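PDB 4EZE: haloacid dehalogenase-like hydrolase from Salmonella enterica subsp. enterica serovar Typhi, which probably hydrolyses O-phosphoserine to serine and phosphate with the help of magnesium, the last step of serine biosynthesis. Local coordinates for residues P106-F119 / G195-T209. Residues are numbered along the deposited sequence; the frame is centred on the assembly and turned at random.
Sequences PANGIIAFDMDSTF and GFKTAIISGGLDIFT. With NA (sodium ion), chain D.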
ATOM      1  N   PRO A 106     -12.785  -1.662   9.932  1.00 59.24           N
ATOM      2  CA  PRO A 106     -11.945  -0.662  10.555  1.00 48.32           C
ATOM      3  C   PRO A 106     -12.674   0.660  10.598  1.00 41.95           C
ATOM      4  O   PRO A 106     -13.482   0.957   9.703  1.00 45.79           O
ATOM      5  CB  PRO A 106     -10.751  -0.559   9.595  1.00 63.72           C
ATOM      6  CG  PRO A 106     -10.759  -1.846   8.857  1.00 55.56           C
ATOM      7  CD  PRO A 106     -12.214  -2.137   8.668  1.00 62.45           C
ATOM      8  N   ALA A 107     -12.408   1.464  11.622  1.00 51.75           N
ATOM      9  CA  ALA A 107     -13.117   2.732  11.748  1.00 46.96           C
ATOM     10  C   ALA A 107     -12.378   3.706  12.661  1.00 46.25           C
ATOM     11  O   ALA A 107     -11.763   3.285  13.645  1.00 46.92           O
ATOM     12  CB  ALA A 107     -14.541   2.481  12.238  1.00 50.95           C
ATOM     13  N   ASN A 108     -12.424   4.995  12.303  1.00 47.78           N
ATOM     14  CA  ASN A 108     -11.711   6.071  13.021  1.00 48.55           C
ATOM     15  C   ASN A 108     -10.298   5.669  13.359  1.00 44.85           C
ATOM     16  O   ASN A 108      -9.857   5.814  14.499  1.00 57.59           O
ATOM     17  CB  ASN A 108     -12.457   6.477  14.296  1.00 50.86           C
ATOM     18  CG  ASN A 108     -13.910   6.810  14.028  1.00 61.75           C
ATOM     19  OD1 ASN A 108     -14.815   6.083  14.452  1.00 78.70           O
ATOM     20  ND2 ASN A 108     -14.143   7.889  13.295  1.00 45.95           N
ATOM     21  N   GLY A 109      -9.589   5.146  12.363  1.00 49.05           N
ATOM     22  CA  GLY A 109      -8.267   4.592  12.601  1.00 55.17           C
ATOM     23  C   GLY A 109      -7.169   5.308  11.854  1.00 61.72           C
ATOM     24  O   GLY A 109      -7.231   6.525  11.622  1.00 55.60           O
ATOM     25  N   ILE A 110      -6.153   4.535  11.486  1.00 56.15           N
ATOM     26  CA  ILE A 110      -5.056   5.034  10.688  1.00 43.73           C
ATOM     27  C   ILE A 110      -4.997   4.263   9.379  1.00 44.21           C
ATOM     28  O   ILE A 110      -5.228   3.068   9.352  1.00 47.11           O
ATOM     29  CB  ILE A 110      -3.705   4.775  11.355  1.00 51.32           C
ATOM     30  CG1 ILE A 110      -3.722   5.230  12.802  1.00 55.35           C
ATOM     31  CG2 ILE A 110      -2.603   5.487  10.580  1.00 54.97           C
ATOM     32  CD1 ILE A 110      -2.584   4.652  13.611  1.00 69.05           C
ATOM     33  N   ILE A 111      -4.654   4.943   8.299  1.00 54.25           N
ATOM     34  CA  ILE A 111      -4.281   4.242   7.095  1.00 46.31           C
ATOM     35  C   ILE A 111      -2.878   4.683   6.794  1.00 52.50           C
ATOM     36  O   ILE A 111      -2.661   5.869   6.535  1.00 43.94           O
ATOM     37  CB  ILE A 111      -5.185   4.621   5.916  1.00 48.66           C
ATOM     38  CG1 ILE A 111      -6.649   4.476   6.298  1.00 55.51           C
ATOM     39  CG2 ILE A 111      -4.916   3.728   4.716  1.00 45.75           C
ATOM     40  CD1 ILE A 111      -7.531   4.192   5.103  1.00 45.16           C
ATOM     41  N   ALA A 112      -1.931   3.742   6.859  1.00 39.02           N
ATOM     42  CA  ALA A 112      -0.528   4.014   6.555  1.00 43.65           C
ATOM     43  C   ALA A 112      -0.206   3.542   5.130  1.00 50.28           C
ATOM     44  O   ALA A 112      -0.675   2.477   4.699  1.00 44.50           O
ATOM     45  CB  ALA A 112       0.373   3.289   7.547  1.00 39.76           C
ATOM     46  N   PHE A 113       0.607   4.318   4.416  1.00 47.19           N
ATOM     47  CA  PHE A 113       1.090   3.936   3.074  1.00 42.86           C
ATOM     48  C   PHE A 113       2.613   3.892   3.009  1.00 45.25           C
ATOM     49  O   PHE A 113       3.270   4.814   3.457  1.00 43.32           O
ATOM     50  CB  PHE A 113       0.663   4.968   2.047  1.00 44.67           C
ATOM     51  CG  PHE A 113      -0.815   5.080   1.853  1.00 46.15           C
ATOM     52  CD1 PHE A 113      -1.462   4.289   0.916  1.00 43.79           C
ATOM     53  CD2 PHE A 113      -1.550   6.009   2.579  1.00 47.06           C
ATOM     54  CE1 PHE A 113      -2.823   4.411   0.714  1.00 48.80           C
ATOM     55  CE2 PHE A 113      -2.909   6.137   2.385  1.00 53.48           C
ATOM     56  CZ  PHE A 113      -3.551   5.338   1.443  1.00 45.08           C
ATOM     57  N   ASP A 114       3.182   2.837   2.438  1.00 48.76           N
ATOM     58  CA  ASP A 114       4.589   2.879   2.062  1.00 37.32           C
ATOM     59  C   ASP A 114       4.673   3.980   0.993  1.00 44.71           C
ATOM     60  O   ASP A 114       3.648   4.353   0.419  1.00 42.32           O
ATOM     61  CB  ASP A 114       5.006   1.522   1.468  1.00 39.62           C
ATOM     62  CG  ASP A 114       6.507   1.430   1.185  1.00 64.62           C
ATOM     63  OD1 ASP A 114       7.246   2.332   1.611  1.00 45.26           O
ATOM     64  OD2 ASP A 114       6.953   0.448   0.546  1.00 56.31           O
ATOM     65  N   MET A 115       5.870   4.483   0.699  1.00 43.23           N
ATOM     66  CA  MET A 115       5.994   5.526  -0.324  1.00 53.16           C
ATOM     67  C   MET A 115       6.263   4.931  -1.707  1.00 41.63           C
ATOM     68  O   MET A 115       5.374   4.909  -2.566  1.00 44.85           O
ATOM     69  CB  MET A 115       7.070   6.560   0.045  1.00 51.60           C
ATOM     70  CG  MET A 115       7.440   7.509  -1.100  1.00 53.53           C
ATOM     71  SD  MET A 115       8.328   8.974  -0.486  1.00 60.60           S
ATOM     72  CE  MET A 115       9.836   8.247   0.172  1.00 51.88           C
ATOM     73  N   ASP A 116       7.479   4.436  -1.927  1.00 37.54           N
ATOM     74  CA  ASP A 116       7.862   4.008  -3.267  1.00 39.73           C
ATOM     75  C   ASP A 116       7.008   2.851  -3.791  1.00 45.56           C
ATOM     76  O   ASP A 116       6.807   1.865  -3.103  1.00 52.20           O
ATOM     77  CB  ASP A 116       9.337   3.617  -3.312  1.00 43.92           C
ATOM     78  CG  ASP A 116      10.268   4.795  -3.082  1.00 56.33           C
ATOM     79  OD1 ASP A 116       9.900   5.941  -3.423  1.00 60.47           O
ATOM     80  OD2 ASP A 116      11.372   4.566  -2.547  1.00 50.47           O
ATOM     81  N   SER A 117       6.543   2.974  -5.028  1.00 48.65           N
ATOM     82  CA  SER A 117       5.775   1.924  -5.684  1.00 53.43           C
ATOM     83  C   SER A 117       4.484   1.601  -4.922  1.00 42.81           C
ATOM     84  O   SER A 117       3.817   0.610  -5.196  1.00 52.11           O
ATOM     85  CB  SER A 117       6.643   0.677  -5.911  1.00 41.63           C
ATOM     86  OG  SER A 117       7.721   0.977  -6.786  1.00 57.79           O
ATOM     87  N   THR A 118       4.141   2.446  -3.961  1.00 51.90           N
ATOM     88  CA  THR A 118       2.853   2.346  -3.307  1.00 50.52           C
ATOM     89  C   THR A 118       2.106   3.674  -3.416  1.00 43.30           C
ATOM     90  O   THR A 118       1.244   3.837  -4.287  1.00 45.60           O
ATOM     91  CB  THR A 118       2.984   1.877  -1.850  1.00 48.28           C
ATOM     92  OG1 THR A 118       3.586   0.580  -1.832  1.00 43.63           O
ATOM     93  CG2 THR A 118       1.595   1.779  -1.199  1.00 35.08           C
ATOM     94  N   PHE A 119       2.446   4.634  -2.563  1.00 42.40           N
ATOM     95  CA  PHE A 119       1.823   5.953  -2.647  1.00 40.43           C
ATOM     96  C   PHE A 119       2.177   6.633  -3.971  1.00 60.75           C
ATOM     97  O   PHE A 119       1.345   7.300  -4.572  1.00 53.11           O
ATOM     98  CB  PHE A 119       2.267   6.807  -1.484  1.00 45.62           C
ATOM     99  CG  PHE A 119       1.418   8.018  -1.263  1.00 46.98           C
ATOM    100  CD1 PHE A 119       0.280   7.951  -0.450  1.00 45.99           C
ATOM    101  CD2 PHE A 119       1.772   9.243  -1.828  1.00 50.74           C
ATOM    102  CE1 PHE A 119      -0.504   9.082  -0.233  1.00 52.60           C
ATOM    103  CE2 PHE A 119       0.999  10.381  -1.610  1.00 54.89           C
ATOM    104  CZ  PHE A 119      -0.143  10.302  -0.817  1.00 49.80           C
ATOM    105  N   GLY A 195     -12.989   9.830   9.143  1.00 48.63           N
ATOM    106  CA  GLY A 195     -12.348   9.956  10.448  1.00 40.54           C
ATOM    107  C   GLY A 195     -11.055   9.186  10.640  1.00 54.30           C
ATOM    108  O   GLY A 195     -10.649   8.902  11.780  1.00 52.50           O
ATOM    109  N   PHE A 196     -10.394   8.848   9.538  1.00 51.89           N
ATOM    110  CA  PHE A 196      -9.110   8.161   9.624  1.00 58.03           C
ATOM    111  C   PHE A 196      -7.996   9.175   9.566  1.00 41.64           C
ATOM    112  O   PHE A 196      -8.117  10.191   8.899  1.00 50.66           O
ATOM    113  CB  PHE A 196      -8.913   7.194   8.455  1.00 49.92           C
ATOM    114  CG  PHE A 196      -9.596   5.874   8.638  1.00 45.69           C
ATOM    115  CD1 PHE A 196     -10.928   5.712   8.272  1.00 51.75           C
ATOM    116  CD2 PHE A 196      -8.902   4.788   9.130  1.00 36.82           C
ATOM    117  CE1 PHE A 196     -11.569   4.487   8.409  1.00 45.64           C
ATOM    118  CE2 PHE A 196      -9.539   3.562   9.287  1.00 36.53           C
ATOM    119  CZ  PHE A 196     -10.866   3.408   8.926  1.00 50.22           C
ATOM    120  N   LYS A 197      -6.891   8.872  10.237  1.00 51.32           N
ATOM    121  CA  LYS A 197      -5.646   9.587   9.995  1.00 49.65           C
ATOM    122  C   LYS A 197      -4.829   8.897   8.894  1.00 63.92           C
ATOM    123  O   LYS A 197      -4.786   7.661   8.829  1.00 58.78           O
ATOM    124  CB  LYS A 197      -4.832   9.647  11.285  1.00 55.81           C
ATOM    125  CG  LYS A 197      -5.557  10.326  12.448  1.00 60.35           C
ATOM    126  CD  LYS A 197      -6.021  11.731  12.081  1.00 86.51           C
ATOM    127  CE  LYS A 197      -6.395  12.529  13.320  1.00 74.89           C
ATOM    128  NZ  LYS A 197      -5.235  12.557  14.260  1.00 71.09           N
ATOM    129  N   THR A 198      -4.177   9.693   8.044  1.00 63.42           N
ATOM    130  CA  THR A 198      -3.279   9.174   7.008  1.00 53.65           C
ATOM    131  C   THR A 198      -1.812   9.311   7.405  1.00 55.74           C
ATOM    132  O   THR A 198      -1.412  10.299   8.012  1.00 51.54           O
ATOM    133  CB  THR A 198      -3.448   9.931   5.686  1.00 53.81           C
ATOM    134  OG1 THR A 198      -3.145  11.314   5.896  1.00 63.66           O
ATOM    135  CG2 THR A 198      -4.863   9.808   5.161  1.00 42.24           C
ATOM    136  N   ALA A 199      -1.009   8.323   7.034  1.00 45.34           N
ATOM    137  CA  ALA A 199       0.421   8.339   7.288  1.00 57.36           C
ATOM    138  C   ALA A 199       1.187   7.788   6.083  1.00 48.02           C
ATOM    139  O   ALA A 199       0.713   6.881   5.399  1.00 57.81           O
ATOM    140  CB  ALA A 199       0.740   7.501   8.516  1.00 43.59           C
ATOM    141  N   ILE A 200       2.361   8.354   5.822  1.00 42.15           N
ATOM    142  CA  ILE A 200       3.358   7.663   5.031  1.00 45.41           C
ATOM    143  C   ILE A 200       4.399   7.096   5.965  1.00 45.77           C
ATOM    144  O   ILE A 200       4.896   7.803   6.838  1.00 49.03           O
ATOM    145  CB  ILE A 200       4.038   8.581   4.007  1.00 44.47           C
ATOM    146  CG1 ILE A 200       3.094   8.779   2.829  1.00 51.01           C
ATOM    147  CG2 ILE A 200       5.345   7.970   3.513  1.00 49.90           C
ATOM    148  CD1 ILE A 200       3.759   9.471   1.678  1.00 45.67           C
ATOM    149  N   ILE A 201       4.718   5.813   5.789  1.00 39.26           N
ATOM    150  CA  ILE A 201       5.802   5.184   6.540  1.00 40.73           C
ATOM    151  C   ILE A 201       6.677   4.432   5.554  1.00 44.33           C
ATOM    152  O   ILE A 201       6.192   3.529   4.872  1.00 49.32           O
ATOM    153  CB  ILE A 201       5.274   4.219   7.613  1.00 46.09           C
ATOM    154  CG1 ILE A 201       4.331   4.955   8.574  1.00 41.89           C
ATOM    155  CG2 ILE A 201       6.438   3.640   8.396  1.00 40.57           C
ATOM    156  CD1 ILE A 201       3.774   4.073   9.695  1.00 36.61           C
ATOM    157  N   SER A 202       7.957   4.807   5.475  1.00 38.07           N
ATOM    158  CA  SER A 202       8.810   4.421   4.359  1.00 37.83           C
ATOM    159  C   SER A 202      10.316   4.401   4.691  1.00 43.68           C
ATOM    160  O   SER A 202      10.790   5.195   5.518  1.00 49.85           O
ATOM    161  CB  SER A 202       8.611   5.443   3.229  1.00 53.49           C
ATOM    162  OG  SER A 202       9.701   5.407   2.315  1.00 53.33           O
ATOM    163  N   GLY A 203      11.051   3.520   4.001  1.00 46.37           N
ATOM    164  CA  GLY A 203      12.524   3.463   4.059  1.00 38.35           C
ATOM    165  C   GLY A 203      13.215   4.492   3.176  1.00 43.09           C
ATOM    166  O   GLY A 203      14.435   4.471   3.037  1.00 58.18           O
ATOM    167  N   GLY A 204      12.438   5.405   2.589  1.00 54.21           N
ATOM    168  CA  GLY A 204      12.976   6.402   1.662  1.00 47.18           C
ATOM    169  C   GLY A 204      13.488   7.677   2.315  1.00 63.62           C
ATOM    170  O   GLY A 204      13.585   7.761   3.534  1.00 53.06           O
ATOM    171  N   LEU A 205      13.809   8.671   1.486  1.00 52.88           N
ATOM    172  CA  LEU A 205      14.317   9.970   1.925  1.00 50.90           C
ATOM    173  C   LEU A 205      13.261  10.886   2.523  1.00 42.26           C
ATOM    174  O   LEU A 205      12.151  10.996   2.019  1.00 49.55           O
ATOM    175  CB  LEU A 205      14.962  10.708   0.749  1.00 46.36           C
ATOM    176  CG  LEU A 205      16.229  10.102   0.142  1.00 52.48           C
ATOM    177  CD1 LEU A 205      16.711  10.914  -1.041  1.00 62.16           C
ATOM    178  CD2 LEU A 205      17.331  10.038   1.168  1.00 52.94           C
ATOM    179  N   ASP A 206      13.642  11.611   3.567  1.00 43.86           N
ATOM    180  CA  ASP A 206      12.718  12.516   4.224  1.00 40.91           C
ATOM    181  C   ASP A 206      12.384  13.697   3.339  1.00 55.73           C
ATOM    182  O   ASP A 206      11.332  14.322   3.485  1.00 56.09           O
ATOM    183  CB  ASP A 206      13.312  13.032   5.531  1.00 41.66           C
ATOM    184  CG  ASP A 206      14.676  13.718   5.330  1.00 63.31           C
ATOM    185  OD1 ASP A 206      15.677  13.036   4.987  1.00 54.57           O
ATOM    186  OD2 ASP A 206      14.748  14.947   5.545  1.00 53.84           O
ATOM    187  N   ILE A 207      13.286  14.078   2.453  1.00 59.07           N
ATOM    188  CA  ILE A 207      12.960  15.233   1.643  1.00 75.58           C
ATOM    189  C   ILE A 207      11.746  14.901   0.798  1.00 48.95           C
ATOM    190  O   ILE A 207      10.829  15.702   0.686  1.00 55.88           O
ATOM    191  CB  ILE A 207      14.135  15.717   0.780  1.00 68.48           C
ATOM    192  CG1 ILE A 207      13.790  17.058   0.143  1.00 60.17           C
ATOM    193  CG2 ILE A 207      14.480  14.702  -0.275  1.00 67.32           C
ATOM    194  CD1 ILE A 207      14.928  17.690  -0.592  1.00 84.37           C
ATOM    195  N   PHE A 208      11.731  13.709   0.220  1.00 54.27           N
ATOM    196  CA  PHE A 208      10.571  13.263  -0.530  1.00 51.51           C
ATOM    197  C   PHE A 208       9.348  13.051   0.339  1.00 53.16           C
ATOM    198  O   PHE A 208       8.257  13.480  -0.001  1.00 50.21           O
ATOM    199  CB  PHE A 208      10.879  11.959  -1.250  1.00 53.55           C
ATOM    200  CG  PHE A 208      11.703  12.126  -2.476  1.00 55.04           C
ATOM    201  CD1 PHE A 208      12.934  12.727  -2.414  1.00 50.09           C
ATOM    202  CD2 PHE A 208      11.250  11.673  -3.691  1.00 76.69           C
ATOM    203  CE1 PHE A 208      13.691  12.880  -3.536  1.00 67.10           C
ATOM    204  CE2 PHE A 208      12.012  11.825  -4.816  1.00112.80           C
ATOM    205  CZ  PHE A 208      13.237  12.430  -4.736  1.00 61.31           C
ATOM    206  N   THR A 209       9.544  12.397   1.475  1.00 46.01           N
ATOM    207  CA  THR A 209       8.436  12.045   2.340  1.00 54.82           C
ATOM    208  C   THR A 209       7.704  13.243   2.905  1.00 55.01           C
ATOM    209  O   THR A 209       6.485  13.305   2.871  1.00 49.70           O
ATOM    210  CB  THR A 209       8.934  11.207   3.514  1.00 40.08           C
ATOM    211  OG1 THR A 209       9.503   9.997   3.020  1.00 54.03           O
ATOM    212  CG2 THR A 209       7.804  10.872   4.444  1.00 52.84           C
TER
HETATM  213 NA    NA D 302       7.667   0.183  -1.566  1.00 56.47          NA
HETATM  214  O   HOH W   1      10.092   1.258   2.089  1.00 51.12           O
HETATM  215  O   HOH W   2       9.458   3.520   0.005  1.00 53.68           O
HETATM  216  O   HOH W   3       8.777  -1.465  -0.837  1.00 69.23           O
HETATM  217  O   HOH W   4       9.538  -0.313  -3.183  1.00 46.75           O
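Phe196 lays its ring against the backbone of Gly109: Gly109 N sits over one face, 3.3 Å from Phe196 CD2. Ile111 CD1 lies over the opposite face, while Ile111 CG1 meets the ring obliquely, 3.6 Å from Phe196 CD2. The ring's far end reaches Pro106, whose O lies at the edge near CZ. From here strands 110-113 and 197-202 run parallel, their axes crossing at -30°. Five backbone hydrogen bonds join them, from Lys197 N to Gly109 O through Ile201 N to Phe113 O. On the face carrying Phe113, Ile200 CD1 stands over the Phe119 ring, 4.2 Å from its centroid and 17° off the normal, a CH-pi contact.

The two strands are neighbours in the six-stranded parallel sheet of the HAD Rossmann-like core, with strand 265-269 on the other side of 110-113. Asp114, the predicted nucleophile, follows the first strand; Ser202 lies at the end of the second, as in HAD motif II. With CG anti to the backbone N (chi1 -174°), Asp114 places OD2 2.2 Å from the sodium ion, which Asp116 O and Asp270 also bind. Asp114 OD1 accepts from Met115 N, which approaches from above the carboxylate plane, and from two waters; one of these waters links it to Ser202 OG, the other to Gly203 N. Ser202 OG also accepts from Gly204 N at 2.8 Å, closing an ST turn. Beside it Met115, extended until it bends at chi3, brings CE to 3.4 Å from Thr209 OG1, while SD packs on Phe208 CB.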